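Local coordinates for 6b protein (Agrobacterium vitis, PDB 3AQ2) that disturbs plant cell proliferation, probably by acting on the host's microRNA machinery, and has an ADP-ribosylation fold, at residues R15-L18 / E22-Q25. Sequence-based numbering, arbitrary orientation.
Sequences RRIL and ELSQ
Ile17 meets the first turn of the helix 20-38 through one methyl, CG2, which packs directly against the backbone and CB of that turn. Its chi1 of -55° sets CG1 beside the backbone N and leaves CG2 anti to it; the methyl projects at the Glu22-Leu23 step, where Ile17 CG2 lies 3.6 Å from Leu23 N and 3.7 Å from Glu22 CB. The side chains of Ile17 and Glu22 cross at about a right angle, and the methyl rests on the CB end of the glutamate; Glu22 OE1 also passes 4.0 Å from Ile17 CG2. On the Leu23 side the same methyl is 4.2 Å from Leu23 CB, a looser apolar touch. The carbonyl of Ile17 takes part as well: Leu23 CD1 comes within 3.8 Å of Ile17 O. Next along the loop, Leu18 N donates to a water 3.2 Å away, which in turn makes a weak bond to Glu22 OE1, giving a bridge from loop amide to helix carboxylate with no direct hydrogen bond between the two segments. The other carboxylate oxygen of Glu22 forms a salt bridge with Arg19, which ties the group back to the linker. Leu23 continues inward onto Phe134 of strand 133-137 and onto Trp101. Altogether this is a short strand-to-helix connection, six residues between strand 12-13 and helix 20-38, folding the loop back onto the start of the helix in the ADP-ribosylation fold.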
loop_
_atom_site.group_PDB
_atom_site.type_symbol
_atom_site.label_atom_id
_atom_site.label_comp_id
_atom_site.label_asym_id
_atom_site.label_seq_id
_atom_site.Cartn_x
_atom_site.Cartn_y
_atom_site.Cartn_z
ATOM N N ARG A 15 0.768 13.948 -5.784
ATOM C CA ARG A 15 1.532 14.725 -4.791
ATOM C C ARG A 15 1.246 16.230 -4.792
ATOM O O ARG A 15 1.517 16.899 -3.795
ATOM C CB ARG A 15 3.040 14.478 -4.924
ATOM C CG ARG A 15 3.484 13.115 -4.431
ATOM C CD ARG A 15 4.969 12.917 -4.664
ATOM N NE ARG A 15 5.266 12.749 -6.084
ATOM C CZ ARG A 15 6.492 12.612 -6.585
ATOM N NH1 ARG A 15 7.548 12.637 -5.779
ATOM N NH2 ARG A 15 6.663 12.462 -7.889
ATOM N N ARG A 16 0.720 16.753 -5.898
ATOM C CA ARG A 16 0.376 18.182 -5.988
ATOM C C ARG A 16 -1.116 18.410 -5.806
ATOM O O ARG A 16 -1.612 19.521 -6.009
ATOM C CB ARG A 16 0.900 18.787 -7.293
ATOM C CG ARG A 16 2.390 18.580 -7.433
ATOM C CD ARG A 16 3.060 19.530 -8.400
ATOM N NE ARG A 16 4.511 19.338 -8.350
ATOM C CZ ARG A 16 5.317 19.852 -7.418
ATOM N NH1 ARG A 16 4.833 20.615 -6.444
ATOM N NH2 ARG A 16 6.621 19.607 -7.465
ATOM N N ILE A 17 -1.825 17.351 -5.403
ATOM C CA ILE A 17 -3.233 17.474 -5.033
ATOM C C ILE A 17 -3.298 17.434 -3.506
ATOM O O ILE A 17 -3.239 16.354 -2.888
ATOM C CB ILE A 17 -4.127 16.360 -5.653
ATOM C CG1 ILE A 17 -3.978 16.298 -7.179
ATOM C CG2 ILE A 17 -5.592 16.602 -5.291
ATOM C CD1 ILE A 17 -4.363 17.556 -7.899
ATOM N N LEU A 18 -3.415 18.618 -2.909
ATOM C CA LEU A 18 -3.165 18.766 -1.477
ATOM C C LEU A 18 -4.399 19.109 -0.656
ATOM O O LEU A 18 -4.347 19.117 0.575
ATOM C CB LEU A 18 -2.023 19.763 -1.224
ATOM C CG LEU A 18 -0.652 19.314 -1.754
ATOM C CD1 LEU A 18 0.361 20.425 -1.601
ATOM C CD2 LEU A 18 -0.166 18.028 -1.077
ATOM N N GLU A 22 -10.434 17.179 -2.822
ATOM C CA GLU A 22 -9.923 16.915 -4.176
ATOM C C GLU A 22 -9.148 15.599 -4.205
ATOM O O GLU A 22 -9.302 14.778 -5.118
ATOM C CB GLU A 22 -8.995 18.031 -4.647
ATOM C CG GLU A 22 -9.659 19.343 -4.969
ATOM C CD GLU A 22 -8.668 20.353 -5.535
ATOM O OE1 GLU A 22 -7.694 19.936 -6.219
ATOM O OE2 GLU A 22 -8.880 21.567 -5.310
ATOM N N LEU A 23 -8.308 15.386 -3.201
ATOM C CA LEU A 23 -7.519 14.164 -3.183
ATOM C C LEU A 23 -8.402 12.923 -3.145
ATOM O O LEU A 23 -8.153 11.959 -3.864
ATOM C CB LEU A 23 -6.566 14.159 -1.994
ATOM C CG LEU A 23 -5.670 12.922 -1.928
ATOM C CD1 LEU A 23 -4.694 12.878 -3.101
ATOM C CD2 LEU A 23 -4.913 12.967 -0.622
ATOM N N SER A 24 -9.446 12.958 -2.318
ATOM C CA SER A 24 -10.351 11.824 -2.193
ATOM C C SER A 24 -11.002 11.491 -3.531
ATOM O O SER A 24 -11.115 10.314 -3.893
ATOM C CB SER A 24 -11.404 12.102 -1.117
ATOM O OG SER A 24 -12.373 11.063 -1.051
ATOM N N GLN A 25 -11.412 12.528 -4.261
ATOM C CA GLN A 25 -12.042 12.368 -5.573
ATOM C C GLN A 25 -11.064 11.753 -6.581
ATOM O O GLN A 25 -11.430 10.838 -7.324
ATOM C CB GLN A 25 -12.569 13.713 -6.074
ATOM C CG GLN A 25 -13.699 14.291 -5.210
ATOM C CD GLN A 25 -13.930 15.787 -5.435
ATOM O OE1 GLN A 25 -13.385 16.384 -6.367
ATOM N NE2 GLN A 25 -14.756 16.393 -4.585
HETATM O O HOH W 1 -5.631 20.454 -4.359
#